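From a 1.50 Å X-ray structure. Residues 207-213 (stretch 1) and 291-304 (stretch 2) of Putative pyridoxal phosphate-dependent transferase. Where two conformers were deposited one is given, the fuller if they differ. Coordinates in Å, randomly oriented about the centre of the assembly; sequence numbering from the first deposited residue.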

ATOM      1  N   SER A 207       3.098  17.713 -11.519  1.00 11.46           N
ATOM      2  CA  SER A 207       3.542  19.082 -11.217  1.00 12.38           C
ATOM      3  C   SER A 207       4.993  19.347 -11.629  1.00 12.56           C
ATOM      4  O   SER A 207       5.382  20.480 -11.879  1.00 13.47           O
ATOM      5  CB  SER A 207       3.423  19.363  -9.715  1.00 12.38           C
ATOM      6  OG  SER A 207       4.147  18.396  -8.958  1.00 13.53           O
ATOM      7  N   ASP A 208       5.778  18.293 -11.828  1.00 12.45           N
ATOM      8  CA  ASP A 208       7.182  18.462 -12.237  1.00 12.62           C
ATOM      9  C   ASP A 208       7.388  18.321 -13.727  1.00 12.41           C
ATOM     10  O   ASP A 208       8.516  18.532 -14.218  1.00 13.57           O
ATOM     11  CB  ASP A 208       8.109  17.448 -11.529  1.00 12.77           C
ATOM     12  CG  ASP A 208       8.010  17.488  -9.988  1.00 13.73           C
ATOM     13  OD1 ASP A 208       8.074  18.572  -9.421  1.00 14.17           O
ATOM     14  OD2 ASP A 208       7.948  16.403  -9.330  1.00 14.56           O
ATOM     15  N   ILE A 209       6.385  17.810 -14.416  1.00 12.34           N
ATOM     16  CA  ILE A 209       6.500  17.540 -15.841  1.00 13.21           C
ATOM     17  C   ILE A 209       5.930  18.717 -16.611  1.00 12.53           C
ATOM     18  O   ILE A 209       4.757  18.732 -17.017  1.00 12.55           O
ATOM     19  CB  ILE A 209       5.874  16.186 -16.223  1.00 13.61           C
ATOM     20  CG1 ILE A 209       6.527  15.042 -15.364  1.00 13.92           C
ATOM     21  CG2 ILE A 209       6.087  15.933 -17.722  1.00 12.77           C
ATOM     22  CD1 ILE A 209       5.722  13.758 -15.460  1.00 15.84           C
ATOM     23  N   ILE A 210       6.736  19.747 -16.685  1.00 13.09           N
ATOM     24  CA  ILE A 210       6.378  21.038 -17.240  1.00 13.00           C
ATOM     25  C   ILE A 210       7.308  21.456 -18.332  1.00 13.81           C
ATOM     26  O   ILE A 210       8.524  21.331 -18.170  1.00 14.27           O
ATOM     27  CB  ILE A 210       6.388  22.118 -16.124  1.00 13.37           C
ATOM     28  CG1 ILE A 210       5.604  21.689 -14.871  1.00 13.75           C
ATOM     29  CG2 ILE A 210       5.896  23.456 -16.653  1.00 14.06           C
ATOM     30  CD1 ILE A 210       4.082  21.529 -15.068  1.00 13.03           C
ATOM     31  N   LEU A 211       6.778  21.875 -19.464  1.00 14.77           N
ATOM     32  CA  LEU A 211       7.594  22.208 -20.628  1.00 16.21           C
ATOM     33  C   LEU A 211       8.033  23.660 -20.592  1.00 17.25           C
ATOM     34  O   LEU A 211       7.565  24.469 -19.723  1.00 18.19           O
ATOM     35  CB  LEU A 211       6.810  21.868 -21.911  1.00 17.10           C
ATOM     36  CG  LEU A 211       6.436  20.413 -22.138  1.00 19.07           C
ATOM     37  CD1 LEU A 211       6.007  20.144 -23.566  1.00 18.72           C
ATOM     38  CD2 LEU A 211       7.626  19.559 -21.756  1.00 20.29           C
ATOM     39  N   LYS A 212       8.961  24.001 -21.487  1.00 18.61           N
ATOM     40  CA  LYS A 212       9.488  25.352 -21.538  1.00 19.84           C
ATOM     41  C   LYS A 212       8.410  26.416 -21.695  1.00 19.86           C
ATOM     42  O   LYS A 212       7.400  26.194 -22.351  1.00 18.45           O
ATOM     43  CB  LYS A 212      10.518  25.473 -22.709  1.00 20.97           C
ATOM     44  CG  LYS A 212      11.787  24.712 -22.422  1.00 24.08           C
ATOM     45  CD  LYS A 212      12.677  24.581 -23.664  1.00 28.33           C
ATOM     46  CE  LYS A 212      13.957  23.750 -23.417  1.00 33.26           C
ATOM     47  NZ  LYS A 212      13.970  22.382 -24.066  1.00 33.78           N
ATOM     48  N   LYS A 213       8.627  27.563 -21.042  1.00 21.38           N
ATOM     49  CA  LYS A 213       7.746  28.727 -21.068  1.00 22.41           C
ATOM     50  C   LYS A 213       6.464  28.508 -20.277  1.00 21.26           C
ATOM     51  O   LYS A 213       5.488  29.280 -20.407  1.00 23.98           O
ATOM     52  CB  LYS A 213       7.462  29.194 -22.503  1.00 25.20           C
ATOM     53  CG  LYS A 213       8.720  29.561 -23.267  1.00 29.11           C
ATOM     54  CD  LYS A 213       8.496  30.702 -24.269  1.00 32.29           C
ATOM     55  CE  LYS A 213       7.460  30.377 -25.347  1.00 32.48           C
ATOM     56  NZ  LYS A 213       7.386  31.420 -26.436  1.00 30.79           N
ATOM     57  N   TRP A 291      18.803  14.718 -13.589  1.00 16.46           N
ATOM     58  CA  TRP A 291      18.047  13.762 -14.413  1.00 15.78           C
ATOM     59  C   TRP A 291      16.726  14.318 -14.874  1.00 14.76           C
ATOM     60  O   TRP A 291      16.408  14.221 -16.078  1.00 14.68           O
ATOM     61  CB  TRP A 291      17.894  12.424 -13.680  1.00 16.01           C
ATOM     62  CG  TRP A 291      17.212  11.407 -14.516  1.00 15.25           C
ATOM     63  CD1 TRP A 291      17.789  10.428 -15.358  1.00 15.16           C
ATOM     64  CD2 TRP A 291      15.756  11.233 -14.651  1.00 14.36           C
ATOM     65  NE1 TRP A 291      16.807   9.691 -15.946  1.00 15.28           N
ATOM     66  CE2 TRP A 291      15.571  10.124 -15.581  1.00 15.16           C
ATOM     67  CE3 TRP A 291      14.638  11.862 -14.121  1.00 14.61           C
ATOM     68  CZ2 TRP A 291      14.342   9.659 -15.938  1.00 15.25           C
ATOM     69  CZ3 TRP A 291      13.398  11.377 -14.482  1.00 14.21           C
ATOM     70  CH2 TRP A 291      13.244  10.314 -15.392  1.00 13.63           C
ATOM     71  N   LEU A 292      15.963  14.963 -13.970  1.00 15.25           N
ATOM     72  CA  LEU A 292      14.722  15.504 -14.373  1.00 14.37           C
ATOM     73  C   LEU A 292      14.864  16.602 -15.467  1.00 15.40           C
ATOM     74  O   LEU A 292      14.136  16.581 -16.456  1.00 14.61           O
ATOM     75  CB  LEU A 292      13.963  16.062 -13.170  1.00 14.31           C
ATOM     76  CG  LEU A 292      12.737  16.840 -13.544  1.00 14.33           C
ATOM     77  CD1 LEU A 292      11.637  16.006 -14.223  1.00 14.50           C
ATOM     78  CD2 LEU A 292      12.085  17.451 -12.289  1.00 15.00           C
ATOM     79  N   GLU A 293      15.851  17.482 -15.344  1.00 15.55           N
ATOM     80  CA  GLU A 293      16.006  18.542 -16.335  1.00 16.48           C
ATOM     81  C   GLU A 293      16.366  17.902 -17.701  1.00 16.12           C
ATOM     82  O   GLU A 293      15.876  18.333 -18.757  1.00 16.39           O
ATOM     83  CB  GLU A 293      17.022  19.587 -15.873  1.00 20.17           C
ATOM     84  CG  GLU A 293      16.559  20.432 -14.689  1.00 22.90           C
ATOM     85  CD  GLU A 293      15.340  21.303 -14.938  1.00 27.38           C
ATOM     86  OE1 GLU A 293      15.100  21.766 -16.089  1.00 30.19           O
ATOM     87  OE2 GLU A 293      14.585  21.581 -13.971  1.00 32.18           O
ATOM     88  N   SER A 294      17.194  16.869 -17.682  1.00 15.77           N
ATOM     89  CA  SER A 294      17.597  16.174 -18.918  0.50 16.10           C
ATOM     90  C   SER A 294      16.419  15.439 -19.543  1.00 15.67           C
ATOM     91  O   SER A 294      16.239  15.500 -20.741  1.00 16.45           O
ATOM     92  CB  SER A 294      18.748  15.207 -18.668  0.50 16.38           C
ATOM     93  OG  SER A 294      19.372  14.684 -19.868  0.50 15.98           O
ATOM     94  N   PHE A 295      15.559  14.813 -18.700  1.00 14.70           N
ATOM     95  CA  PHE A 295      14.392  14.120 -19.174  1.00 14.81           C
ATOM     96  C   PHE A 295      13.464  15.157 -19.831  1.00 13.97           C
ATOM     97  O   PHE A 295      12.924  14.883 -20.905  1.00 14.01           O
ATOM     98  CB  PHE A 295      13.609  13.459 -18.007  1.00 14.64           C
ATOM     99  CG  PHE A 295      12.185  13.147 -18.332  1.00 14.86           C
ATOM    100  CD1 PHE A 295      11.875  12.097 -19.134  1.00 14.41           C
ATOM    101  CD2 PHE A 295      11.132  13.923 -17.861  1.00 15.14           C
ATOM    102  CE1 PHE A 295      10.573  11.790 -19.471  1.00 14.71           C
ATOM    103  CE2 PHE A 295       9.830  13.610 -18.178  1.00 14.94           C
ATOM    104  CZ  PHE A 295       9.520  12.574 -18.968  1.00 14.24           C
ATOM    105  N   LEU A 296      13.310  16.347 -19.236  1.00 13.51           N
ATOM    106  CA  LEU A 296      12.368  17.329 -19.775  1.00 14.59           C
ATOM    107  C   LEU A 296      12.830  17.865 -21.118  1.00 15.31           C
ATOM    108  O   LEU A 296      12.029  18.144 -22.011  1.00 14.85           O
ATOM    109  CB  LEU A 296      12.128  18.425 -18.781  1.00 15.49           C
ATOM    110  CG  LEU A 296      11.307  18.105 -17.523  1.00 13.94           C
ATOM    111  CD1 LEU A 296      11.412  19.286 -16.579  1.00 14.23           C
ATOM    112  CD2 LEU A 296       9.831  17.773 -17.829  1.00 14.87           C
ATOM    113  N   GLU A 297      14.134  17.958 -21.301  1.00 16.37           N
ATOM    114  CA  GLU A 297      14.671  18.294 -22.642  1.00 18.45           C
ATOM    115  C   GLU A 297      14.398  17.207 -23.713  1.00 17.23           C
ATOM    116  O   GLU A 297      13.971  17.487 -24.822  1.00 17.03           O
ATOM    117  CB  GLU A 297      16.168  18.541 -22.524  1.00 22.77           C
ATOM    118  CG  GLU A 297      16.453  19.860 -21.871  1.00 28.74           C
ATOM    119  CD  GLU A 297      16.436  21.026 -22.861  1.00 34.36           C
ATOM    120  OE1 GLU A 297      16.217  20.791 -24.076  1.00 42.11           O
ATOM    121  OE2 GLU A 297      16.632  22.187 -22.416  1.00 44.02           O
ATOM    122  N   TYR A 298      14.605  15.962 -23.303  1.00 15.45           N
ATOM    123  CA  TYR A 298      14.309  14.836 -24.157  1.00 15.80           C
ATOM    124  C   TYR A 298      12.814  14.757 -24.519  1.00 15.34           C
ATOM    125  O   TYR A 298      12.482  14.535 -25.636  1.00 15.54           O
ATOM    126  CB  TYR A 298      14.841  13.547 -23.535  1.00 15.44           C
ATOM    127  CG  TYR A 298      14.927  12.389 -24.518  1.00 16.59           C
ATOM    128  CD1 TYR A 298      16.030  12.249 -25.287  1.00 16.93           C
ATOM    129  CD2 TYR A 298      13.849  11.534 -24.772  1.00 15.64           C
ATOM    130  CE1 TYR A 298      16.183  11.214 -26.193  1.00 18.15           C
ATOM    131  CE2 TYR A 298      13.970  10.456 -25.685  1.00 16.48           C
ATOM    132  CZ  TYR A 298      15.153  10.322 -26.414  1.00 16.97           C
ATOM    133  OH  TYR A 298      15.226   9.267 -27.328  1.00 17.51           O
ATOM    134  N   LEU A 299      11.937  14.968 -23.525  1.00 14.02           N
ATOM    135  CA  LEU A 299      10.528  14.908 -23.741  1.00 14.15           C
ATOM    136  C   LEU A 299      10.089  15.985 -24.683  1.00 14.17           C
ATOM    137  O   LEU A 299       9.309  15.716 -25.579  1.00 14.28           O
ATOM    138  CB  LEU A 299       9.843  15.110 -22.401  1.00 13.00           C
ATOM    139  CG  LEU A 299       8.348  15.242 -22.482  1.00 12.77           C
ATOM    140  CD1 LEU A 299       7.836  13.934 -23.021  1.00 13.69           C
ATOM    141  CD2 LEU A 299       7.854  15.546 -21.070  1.00 13.49           C
ATOM    142  N   GLU A 300      10.562  17.207 -24.469  1.00 14.94           N
ATOM    143  CA  GLU A 300      10.120  18.281 -25.328  1.00 15.38           C
ATOM    144  C   GLU A 300      10.553  18.061 -26.768  1.00 15.50           C
ATOM    145  O   GLU A 300       9.811  18.346 -27.722  1.00 16.01           O
ATOM    146  CB  GLU A 300      10.553  19.640 -24.811  1.00 17.26           C
ATOM    147  CG  GLU A 300       9.842  20.774 -25.568  1.00 18.80           C
ATOM    148  CD  GLU A 300       9.551  22.041 -24.739  1.00 18.39           C
ATOM    149  OE1 GLU A 300       9.920  22.106 -23.538  1.00 19.35           O
ATOM    150  OE2 GLU A 300       8.928  22.984 -25.337  1.00 20.20           O
ATOM    151  N   SER A 301      11.730  17.498 -26.949  1.00 15.37           N
ATOM    152  CA  SER A 301      12.134  17.137 -28.298  1.00 16.97           C
ATOM    153  C   SER A 301      11.251  16.063 -28.923  1.00 15.41           C
ATOM    154  O   SER A 301      10.811  16.168 -30.067  1.00 16.17           O
ATOM    155  CB  SER A 301      13.573  16.690 -28.233  1.00 18.51           C
ATOM    156  OG  SER A 301      14.089  16.432 -29.537  1.00 21.21           O
ATOM    157  N   ASN A 302      10.937  15.011 -28.166  1.00 16.04           N
ATOM    158  CA  ASN A 302       9.935  13.995 -28.604  1.00 15.58           C
ATOM    159  C   ASN A 302       8.614  14.646 -29.024  1.00 14.86           C
ATOM    160  O   ASN A 302       8.029  14.247 -29.996  1.00 15.07           O
ATOM    161  CB  ASN A 302       9.641  12.931 -27.535  1.00 15.54           C
ATOM    162  CG  ASN A 302      10.564  11.696 -27.615  1.00 15.51           C
ATOM    163  OD1 ASN A 302      11.588  11.650 -28.389  1.00 16.00           O
ATOM    164  ND2 ASN A 302      10.294  10.729 -26.729  1.00 15.30           N
ATOM    165  N   ILE A 303       8.120  15.582 -28.188  1.00 14.50           N
ATOM    166  CA  ILE A 303       6.839  16.241 -28.449  1.00 14.74           C
ATOM    167  C   ILE A 303       6.890  17.028 -29.759  1.00 14.91           C
ATOM    168  O   ILE A 303       6.035  16.872 -30.623  1.00 15.09           O
ATOM    169  CB  ILE A 303       6.455  17.100 -27.252  1.00 14.14           C
ATOM    170  CG1 ILE A 303       5.974  16.229 -26.109  1.00 14.60           C
ATOM    171  CG2 ILE A 303       5.393  18.097 -27.684  1.00 14.71           C
ATOM    172  CD1 ILE A 303       5.937  16.919 -24.752  1.00 14.47           C
ATOM    173  N   ASP A 304       7.943  17.799 -29.922  1.00 16.42           N
ATOM    174  CA  ASP A 304       8.140  18.579 -31.144  1.00 17.94           C
ATOM    175  C   ASP A 304       8.265  17.656 -32.385  1.00 18.23           C
ATOM    176  O   ASP A 304       7.650  17.901 -33.407  1.00 17.92           O
ATOM    177  CB  ASP A 304       9.349  19.491 -30.964  1.00 17.94           C
ATOM    178  CG  ASP A 304       9.096  20.655 -30.061  1.00 20.47           C
ATOM    179  OD1 ASP A 304       7.909  20.988 -29.790  1.00 19.56           O
ATOM    180  OD2 ASP A 304      10.092  21.229 -29.619  1.00 23.83           O
TER
HETATM  181  O   HOH W   1       7.005  24.485 -24.434  1.00 18.35           O

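Residues 291-304 form part of a longer helix, with unbroken i to i+4 hydrogen bonds from Phe295 N to Trp291 O through Asp304 N to Glu300 O; residues 207-213 run along it without regular secondary structure, with a single weak backbone hydrogen bond of their own, Ile210 N to Asp208 O (3.3 Å). The CA atoms of Asp208 and Leu292 lie 8.4 Å apart and those of Leu211 and Glu300 6.6 Å, so the segment comes nearest at Leu211 and has left the helix by Lys213. Together the stretches bury 550 Å². Leu292, Leu296, Leu299, Glu300 and Ile303, on one side of the helix as its three-to-four-residue repeat brings round, point CA-to-CB toward the segment. Ile209 CG2 packs on Leu299 CD2 (3.8 Å) and approaches the Phe295 ring at its edge, 4.4 Å from CE2. Leu211 extends the apolar seam, its CD1 3.4 Å from Ile303 CD1 and its CD2 4.1 Å from Leu299 CD2; branched aliphatic chains suit this largely buried apolar surface, having no polar groups to satisfy. Beside it, buried Glu300 uses OE1 to accept a nearly linear hydrogen bond from Lys212 N (3.0 Å, 174°), satisfying the amide of a residue outside any regular helix or strand. A water donates to both Glu300 OE2 (2.6 Å) and Lys212 O (2.7 Å), completing a clasp around Lys212's backbone. At the exposed margin, the long Lys212 side chain reaches Glu297, where NZ and OE1 form a salt bridge (2.8 Å).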